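Local atomic coordinates of uncharacterized tRNA/rRNA methyltransferase HI_0380 (Haemophilus influenzae, PDB entry 3ILK), a protein that probably transfers methyl groups from S-adenosyl-L-methionine to RNA, as a member of the TrmH family of SPOUT-type methyltransferases. Residues I93-C98 with N133-P138; S76-T81 with K127-L132. All blocks are in the same frame, centred on the assembly; numbering follows the deposited sequence.

Interaction 1 (I93-C98 with N133-P138). With EDO (1,2-ethanediol), chain D.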
ATOM      1  N   ILE A  93      -8.563   0.197 -20.422  1.00 22.02           N
ATOM      2  CA  ILE A  93      -7.482  -0.265 -19.522  1.00 22.18           C
ATOM      3  C   ILE A  93      -7.731   0.352 -18.168  1.00 23.45           C
ATOM      4  O   ILE A  93      -8.445   1.297 -18.097  1.00 22.30           O
ATOM      5  CB  ILE A  93      -6.094   0.209 -20.002  1.00 23.63           C
ATOM      6  CG1 ILE A  93      -6.083   1.740 -20.210  1.00 22.14           C
ATOM      7  CG2 ILE A  93      -5.686  -0.518 -21.266  1.00 21.65           C
ATOM      8  CD1 ILE A  93      -4.763   2.211 -20.696  1.00 31.36           C
ATOM      9  N   GLU A  94      -7.127  -0.166 -17.096  1.00 24.95           N
ATOM     10  CA  GLU A  94      -7.292   0.476 -15.788  1.00 25.55           C
ATOM     11  C   GLU A  94      -5.950   1.104 -15.379  1.00 26.38           C
ATOM     12  O   GLU A  94      -4.964   0.900 -16.088  1.00 26.36           O
ATOM     13  CB  GLU A  94      -7.792  -0.541 -14.755  1.00 26.37           C
ATOM     14  CG  GLU A  94      -9.153  -1.130 -15.159  1.00 27.09           C
ATOM     15  CD  GLU A  94      -9.516  -2.383 -14.420  1.00 30.79           C
ATOM     16  OE1 GLU A  94     -10.667  -2.803 -14.584  1.00 35.55           O
ATOM     17  OE2 GLU A  94      -8.690  -2.937 -13.661  1.00 31.99           O
ATOM     18  N   PRO A  95      -5.932   1.916 -14.295  1.00 26.18           N
ATOM     19  CA  PRO A  95      -4.795   2.784 -13.974  1.00 26.84           C
ATOM     20  C   PRO A  95      -3.440   2.095 -13.795  1.00 26.90           C
ATOM     21  O   PRO A  95      -2.423   2.679 -14.157  1.00 26.37           O
ATOM     22  CB  PRO A  95      -5.215   3.402 -12.640  1.00 26.03           C
ATOM     23  CG  PRO A  95      -6.699   3.492 -12.750  1.00 26.30           C
ATOM     24  CD  PRO A  95      -7.027   2.142 -13.333  1.00 26.97           C
ATOM     25  N   ARG A  96      -3.425   0.885 -13.248  1.00 26.87           N
ATOM     26  CA  ARG A  96      -2.158   0.169 -13.100  1.00 27.84           C
ATOM     27  C   ARG A  96      -1.514  -0.136 -14.469  1.00 27.30           C
ATOM     28  O   ARG A  96      -0.396   0.272 -14.724  1.00 26.90           O
ATOM     29  CB  ARG A  96      -2.347  -1.112 -12.277  1.00 27.63           C
ATOM     30  CG  ARG A  96      -1.092  -1.536 -11.611  1.00 32.27           C
ATOM     31  CD  ARG A  96      -1.350  -2.296 -10.319  1.00 38.19           C
ATOM     32  NE  ARG A  96      -1.995  -1.457  -9.303  1.00 42.21           N
ATOM     33  CZ  ARG A  96      -2.500  -1.910  -8.147  1.00 43.90           C
ATOM     34  NH1 ARG A  96      -3.056  -1.048  -7.298  1.00 43.32           N
ATOM     35  NH2 ARG A  96      -2.453  -3.216  -7.834  1.00 40.93           N
ATOM     36  N   GLU A  97      -2.218  -0.846 -15.347  1.00 27.15           N
ATOM     37  CA  GLU A  97      -1.695  -1.130 -16.695  1.00 26.75           C
ATOM     38  C   GLU A  97      -1.429   0.174 -17.421  1.00 25.97           C
ATOM     39  O   GLU A  97      -0.452   0.328 -18.093  1.00 25.23           O
ATOM     40  CB  GLU A  97      -2.691  -1.924 -17.534  1.00 28.11           C
ATOM     41  CG  GLU A  97      -2.046  -2.643 -18.737  1.00 30.14           C
ATOM     42  CD  GLU A  97      -3.070  -3.170 -19.769  1.00 34.59           C
ATOM     43  OE1 GLU A  97      -4.244  -3.453 -19.390  1.00 34.51           O
ATOM     44  OE2 GLU A  97      -2.683  -3.326 -20.958  1.00 33.09           O
ATOM     45  N   CYS A  98      -2.325   1.129 -17.273  1.00 25.74           N
ATOM     46  CA  CYS A  98      -2.131   2.401 -17.947  1.00 26.81           C
ATOM     47  C   CYS A  98      -0.777   3.071 -17.579  1.00 25.01           C
ATOM     48  O   CYS A  98      -0.039   3.513 -18.460  1.00 22.47           O
ATOM     49  CB  CYS A  98      -3.256   3.338 -17.598  1.00 25.76           C
ATOM     50  SG  CYS A  98      -3.015   4.861 -18.491  1.00 38.13           S
ATOM     51  N   ASN A 133     -10.285   3.542 -17.423  1.00 23.52           N
ATOM     52  CA  ASN A 133     -11.425   3.471 -16.532  1.00 23.33           C
ATOM     53  C   ASN A 133     -10.921   3.116 -15.155  1.00 23.19           C
ATOM     54  O   ASN A 133     -10.102   2.186 -15.002  1.00 23.15           O
ATOM     55  CB  ASN A 133     -12.453   2.426 -17.010  1.00 23.51           C
ATOM     56  CG  ASN A 133     -13.596   2.267 -16.029  1.00 26.37           C
ATOM     57  OD1 ASN A 133     -13.653   1.295 -15.278  1.00 28.65           O
ATOM     58  ND2 ASN A 133     -14.476   3.246 -15.991  1.00 22.82           N
ATOM     59  N   ILE A 134     -11.449   3.796 -14.147  1.00 23.47           N
ATOM     60  CA  ILE A 134     -11.004   3.555 -12.790  1.00 23.88           C
ATOM     61  C   ILE A 134     -11.977   2.591 -12.126  1.00 24.64           C
ATOM     62  O   ILE A 134     -13.160   2.943 -11.936  1.00 24.54           O
ATOM     63  CB  ILE A 134     -10.932   4.863 -11.977  1.00 23.77           C
ATOM     64  CG1 ILE A 134      -9.995   5.888 -12.646  1.00 23.30           C
ATOM     65  CG2 ILE A 134     -10.464   4.553 -10.546  1.00 25.29           C
ATOM     66  CD1 ILE A 134      -9.874   7.276 -11.905  1.00 23.64           C
ATOM     67  N   PRO A 135     -11.495   1.394 -11.749  1.00 24.14           N
ATOM     68  CA  PRO A 135     -12.391   0.441 -11.110  1.00 24.45           C
ATOM     69  C   PRO A 135     -13.042   1.123  -9.893  1.00 24.47           C
ATOM     70  O   PRO A 135     -12.356   1.804  -9.108  1.00 23.22           O
ATOM     71  CB  PRO A 135     -11.446  -0.640 -10.615  1.00 24.18           C
ATOM     72  CG  PRO A 135     -10.267  -0.527 -11.517  1.00 25.93           C
ATOM     73  CD  PRO A 135     -10.094   0.932 -11.704  1.00 23.77           C
ATOM     74  N   ALA A 136     -14.333   0.931  -9.731  1.00 23.39           N
ATOM     75  CA  ALA A 136     -15.060   1.678  -8.735  1.00 23.97           C
ATOM     76  C   ALA A 136     -16.308   0.923  -8.352  1.00 23.53           C
ATOM     77  O   ALA A 136     -16.640  -0.074  -8.968  1.00 23.67           O
ATOM     78  CB  ALA A 136     -15.360   3.129  -9.241  1.00 23.60           C
ATOM     79  N   ASN A 137     -16.955   1.366  -7.289  1.00 24.33           N
ATOM     80  CA  ASN A 137     -18.263   0.846  -6.883  1.00 25.15           C
ATOM     81  C   ASN A 137     -19.197   0.905  -8.112  1.00 25.99           C
ATOM     82  O   ASN A 137     -19.419   1.984  -8.658  1.00 24.84           O
ATOM     83  CB  ASN A 137     -18.808   1.732  -5.748  1.00 24.22           C
ATOM     84  CG  ASN A 137     -20.148   1.260  -5.188  1.00 24.32           C
ATOM     85  OD1 ASN A 137     -20.760   0.292  -5.681  1.00 20.02           O
ATOM     86  ND2 ASN A 137     -20.613   1.949  -4.128  1.00 18.97           N
ATOM     87  N   PRO A 138     -19.720  -0.253  -8.551  1.00 27.11           N
ATOM     88  CA  PRO A 138     -20.613  -0.256  -9.721  1.00 28.11           C
ATOM     89  C   PRO A 138     -21.857   0.606  -9.457  1.00 28.68           C
ATOM     90  O   PRO A 138     -22.371   1.237 -10.365  1.00 28.37           O
ATOM     91  CB  PRO A 138     -21.017  -1.732  -9.852  1.00 27.92           C
ATOM     92  CG  PRO A 138     -20.871  -2.278  -8.441  1.00 27.50           C
ATOM     93  CD  PRO A 138     -19.620  -1.592  -7.935  1.00 26.99           C
TER
HETATM   94  C1  EDO D 243     -12.909   7.028 -15.463  1.00 62.28           C
HETATM   95  O1  EDO D 243     -13.255   5.925 -14.624  1.00 58.92           O
HETATM   96  C2  EDO D 243     -13.855   8.188 -15.167  1.00 65.41           C
HETATM   97  O2  EDO D 243     -13.153   9.152 -14.355  1.00 68.95           O

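Interaction 2 (S76-T81 with K127-L132). With EDO (1,2-ethanediol), chain C.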
ATOM      1  N   SER A  76       2.233  11.829 -28.769  1.00 23.56           N
ATOM      2  CA  SER A  76       1.885  10.754 -29.683  1.00 21.57           C
ATOM      3  C   SER A  76       1.229   9.569 -28.955  1.00 21.58           C
ATOM      4  O   SER A  76       0.818   8.601 -29.605  1.00 21.65           O
ATOM      5  CB  SER A  76       3.123  10.319 -30.497  1.00 21.13           C
ATOM      6  OG  SER A  76       4.069   9.799 -29.584  1.00 20.31           O
ATOM      7  N   LEU A  77       1.123   9.624 -27.620  1.00 19.82           N
ATOM      8  CA  LEU A  77       0.294   8.652 -26.889  1.00 19.57           C
ATOM      9  C   LEU A  77      -0.726   9.465 -26.125  1.00 19.85           C
ATOM     10  O   LEU A  77      -0.352  10.279 -25.347  1.00 16.76           O
ATOM     11  CB  LEU A  77       1.068   7.823 -25.868  1.00 20.62           C
ATOM     12  CG  LEU A  77       0.333   6.795 -24.940  1.00 23.51           C
ATOM     13  CD1 LEU A  77      -0.535   5.761 -25.694  1.00 20.81           C
ATOM     14  CD2 LEU A  77       1.318   6.013 -23.973  1.00 19.70           C
ATOM     15  N   VAL A  78      -1.990   9.187 -26.381  1.00 20.02           N
ATOM     16  CA  VAL A  78      -3.099   9.906 -25.836  1.00 19.27           C
ATOM     17  C   VAL A  78      -3.990   8.920 -25.073  1.00 21.15           C
ATOM     18  O   VAL A  78      -4.386   7.904 -25.630  1.00 20.95           O
ATOM     19  CB  VAL A  78      -3.876  10.546 -26.963  1.00 19.82           C
ATOM     20  CG1 VAL A  78      -5.112  11.359 -26.404  1.00 15.50           C
ATOM     21  CG2 VAL A  78      -2.938  11.474 -27.774  1.00 19.50           C
ATOM     22  N   ILE A  79      -4.293   9.232 -23.802  1.00 20.75           N
ATOM     23  CA  ILE A  79      -5.083   8.362 -22.981  1.00 21.50           C
ATOM     24  C   ILE A  79      -6.227   9.229 -22.551  1.00 21.50           C
ATOM     25  O   ILE A  79      -5.977  10.321 -21.960  1.00 22.57           O
ATOM     26  CB  ILE A  79      -4.377   7.928 -21.692  1.00 21.62           C
ATOM     27  CG1 ILE A  79      -3.058   7.144 -21.994  1.00 21.18           C
ATOM     28  CG2 ILE A  79      -5.263   6.959 -20.869  1.00 19.95           C
ATOM     29  CD1 ILE A  79      -3.284   6.123 -22.992  1.00 23.84           C
ATOM     30  N   GLY A  80      -7.458   8.789 -22.825  1.00 21.12           N
ATOM     31  CA  GLY A  80      -8.659   9.557 -22.268  1.00 20.76           C
ATOM     32  C   GLY A  80      -9.374   8.753 -21.189  1.00 21.35           C
ATOM     33  O   GLY A  80      -9.509   7.528 -21.283  1.00 22.95           O
ATOM     34  N   THR A  81      -9.833   9.399 -20.127  1.00 22.62           N
ATOM     35  CA  THR A  81     -10.547   8.658 -19.114  1.00 23.38           C
ATOM     36  C   THR A  81     -11.946   8.416 -19.694  1.00 24.89           C
ATOM     37  O   THR A  81     -12.461   9.206 -20.521  1.00 25.48           O
ATOM     38  CB  THR A  81     -10.734   9.439 -17.781  1.00 23.47           C
ATOM     39  OG1 THR A  81     -11.363  10.662 -18.090  1.00 23.91           O
ATOM     40  CG2 THR A  81      -9.394   9.738 -17.080  1.00 20.29           C
ATOM     41  N   LYS A 127      -9.892   9.838 -30.882  1.00 24.01           N
ATOM     42  CA  LYS A 127      -8.531  10.345 -30.868  1.00 24.57           C
ATOM     43  C   LYS A 127      -7.651   9.842 -29.709  1.00 24.50           C
ATOM     44  O   LYS A 127      -6.447  10.098 -29.722  1.00 26.71           O
ATOM     45  CB  LYS A 127      -8.513  11.859 -31.004  1.00 24.47           C
ATOM     46  CG  LYS A 127      -9.012  12.365 -32.369  1.00 23.27           C
ATOM     47  CD  LYS A 127      -9.313  13.876 -32.296  1.00 26.71           C
ATOM     48  CE  LYS A 127      -9.429  14.507 -33.693  1.00 30.00           C
ATOM     49  NZ  LYS A 127     -10.025  15.873 -33.539  1.00 32.28           N
ATOM     50  N   CYS A 128      -8.208   9.055 -28.786  1.00 22.48           N
ATOM     51  CA  CYS A 128      -7.400   8.401 -27.761  1.00 21.50           C
ATOM     52  C   CYS A 128      -6.935   7.003 -28.167  1.00 21.79           C
ATOM     53  O   CYS A 128      -7.729   6.235 -28.687  1.00 21.58           O
ATOM     54  CB  CYS A 128      -8.182   8.242 -26.507  1.00 20.96           C
ATOM     55  SG  CYS A 128      -8.727   9.848 -25.907  1.00 25.05           S
ATOM     56  N   HIS A 129      -5.709   6.630 -27.788  1.00 20.04           N
ATOM     57  CA  HIS A 129      -5.183   5.289 -28.183  1.00 20.11           C
ATOM     58  C   HIS A 129      -5.757   4.299 -27.164  1.00 20.32           C
ATOM     59  O   HIS A 129      -6.105   3.185 -27.519  1.00 18.85           O
ATOM     60  CB  HIS A 129      -3.663   5.300 -28.157  1.00 18.18           C
ATOM     61  CG  HIS A 129      -3.075   6.257 -29.149  1.00 20.27           C
ATOM     62  ND1 HIS A 129      -2.789   5.899 -30.460  1.00 22.48           N
ATOM     63  CD2 HIS A 129      -2.790   7.577 -29.049  1.00 19.95           C
ATOM     64  CE1 HIS A 129      -2.335   6.955 -31.113  1.00 19.45           C
ATOM     65  NE2 HIS A 129      -2.327   7.984 -30.283  1.00 23.86           N
ATOM     66  N   TYR A 130      -5.940   4.751 -25.912  1.00 18.47           N
ATOM     67  CA  TYR A 130      -6.478   3.850 -24.896  1.00 20.16           C
ATOM     68  C   TYR A 130      -7.458   4.630 -24.060  1.00 20.41           C
ATOM     69  O   TYR A 130      -7.444   5.889 -24.063  1.00 20.95           O
ATOM     70  CB  TYR A 130      -5.404   3.111 -24.008  1.00 19.66           C
ATOM     71  CG  TYR A 130      -4.410   2.269 -24.808  1.00 23.37           C
ATOM     72  CD1 TYR A 130      -3.211   2.834 -25.236  1.00 21.92           C
ATOM     73  CD2 TYR A 130      -4.672   0.918 -25.138  1.00 22.32           C
ATOM     74  CE1 TYR A 130      -2.291   2.103 -25.980  1.00 24.74           C
ATOM     75  CE2 TYR A 130      -3.754   0.161 -25.899  1.00 26.89           C
ATOM     76  CZ  TYR A 130      -2.571   0.767 -26.308  1.00 25.98           C
ATOM     77  OH  TYR A 130      -1.641   0.073 -27.029  1.00 30.34           O
ATOM     78  N   HIS A 131      -8.363   3.898 -23.420  1.00 20.30           N
ATOM     79  CA  HIS A 131      -9.417   4.553 -22.632  1.00 20.49           C
ATOM     80  C   HIS A 131      -9.320   4.058 -21.232  1.00 21.31           C
ATOM     81  O   HIS A 131      -9.356   2.841 -20.998  1.00 22.31           O
ATOM     82  CB  HIS A 131     -10.773   4.289 -23.236  1.00 19.61           C
ATOM     83  CG  HIS A 131     -10.846   4.714 -24.675  1.00 19.79           C
ATOM     84  ND1 HIS A 131     -10.545   3.862 -25.718  1.00 18.52           N
ATOM     85  CD2 HIS A 131     -11.059   5.917 -25.233  1.00 21.06           C
ATOM     86  CE1 HIS A 131     -10.628   4.516 -26.858  1.00 18.80           C
ATOM     87  NE2 HIS A 131     -10.941   5.767 -26.592  1.00 18.64           N
ATOM     88  N   LEU A 132      -9.212   5.016 -20.297  1.00 22.83           N
ATOM     89  CA  LEU A 132      -8.812   4.725 -18.931  1.00 22.58           C
ATOM     90  C   LEU A 132     -10.011   4.704 -18.013  1.00 22.91           C
ATOM     91  O   LEU A 132     -10.704   5.707 -17.866  1.00 21.94           O
ATOM     92  CB  LEU A 132      -7.749   5.728 -18.470  1.00 22.07           C
ATOM     93  CG  LEU A 132      -7.273   5.605 -16.999  1.00 25.91           C
ATOM     94  CD1 LEU A 132      -6.682   4.240 -16.802  1.00 26.94           C
ATOM     95  CD2 LEU A 132      -6.227   6.705 -16.654  1.00 25.59           C
TER
HETATM   96  C1  EDO C 242     -12.629  12.962 -15.375  1.00 55.20           C
HETATM   97  O1  EDO C 242     -12.298  11.594 -15.062  1.00 60.30           O
HETATM   98  C2  EDO C 242     -13.840  13.443 -14.546  1.00 57.47           C
HETATM   99  O2  EDO C 242     -14.149  12.503 -13.503  1.00 58.15           O

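Interaction 1 (I93-C98 with N133-P138)
The backbone N of N133 gives its hydrogen to O of I93 over 3.0 Å, which carries the pairing with strand 92-93 one residue past the end of strand 130-132. The carbonyl O of the same residue, N133, takes a CA-H...O contact from CA of E94 at 3.4 Å, while CD of P95 also lies against it. E94 is the N-cap of helix 95-104, and its O accepts the N-H of C98; proline suits the first turn that follows, where no backbone N-H is needed. Two proline rings then meet tip to tip, CD of P95 at 3.7 Å from CD of P135. The extended E94 side chain runs obliquely past P135, its CD 3.5 Å from CG of that ring. In the SPOUT methyltransferase fold the loop after strand 130-132 probably lines the S-adenosyl-L-methionine pocket, I134 being a likely binding residue. N of I134 donates to O1 of a 1,2-ethanediol at 2.8 Å, a molecule probably from the crystallisation liquor that may mark the pocket. ND2 of N133 is hydrogen-bonded to O of S82. P135 also packs on M158 of the second subunit.

Interaction 2 (S76-T81 with K127-L132)
Three backbone hydrogen bonds join the segments: N of H129 to O of V78 (2.8 Å), N of G80 to O of Y130, and N of L132 to O of G80 (2.7 Å). G80 thus uses both its N-H and its carbonyl, and CA-H...O contacts such as T81 CA to L132 O (3.2 Å) fill in between. SG of C128 lies 3.5 Å from N of G80, on the side to which a CB would point; glycine leaves it room there. In the sheet of the SPOUT α/β fold, three parallel bridges (I79-Y130, G80-H131, T81-L132) pair adjacent strands, whose short segments diverge by 36°. Apolar contacts join I79, Y130 and L132 on one face, with L77 at its N-terminal end. Branching gives I79 two points of contact: CG2 lies 3.7 Å from CB of L132, and CD1 reaches CB of Y130. CD1 of L77 meets the edge of the Y130 ring in its plane, 4.0 Å from CD1 of Y130. The H129 ring turns an edge to the V78 backbone, a contact rather than a bond. OG1 of T81, a probable cofactor-binding residue, makes weak hydrogen bonds to an ethanediol, probably from the crystallisation liquor, and to N of G114 and O of V112.

How the interactions relate
The centres of the two interactions lie about 14 Å apart, and their segments alternate along the chain: 76-81, 93-98, 127-132, 133-138. Strand 130-132 runs straight into the loop of interaction 1, and in the parallel sheet it lies between strand 77-81 and the edge strand 92-93, which leads into helix 95-104. The contacts touch directly: N of I93 probably hydrogen-bonds to O of H131 at 2.8 Å, and CD1 of L132 packs against the backbone where E94 joins P95. Interaction 2 pairs strand 130-132 with 77-81, while interaction 1 continues its pairing with 92-93, so both contacts meet at the C-terminal end of the sheet, where T81 and I134 probably bind S-adenosyl-L-methionine.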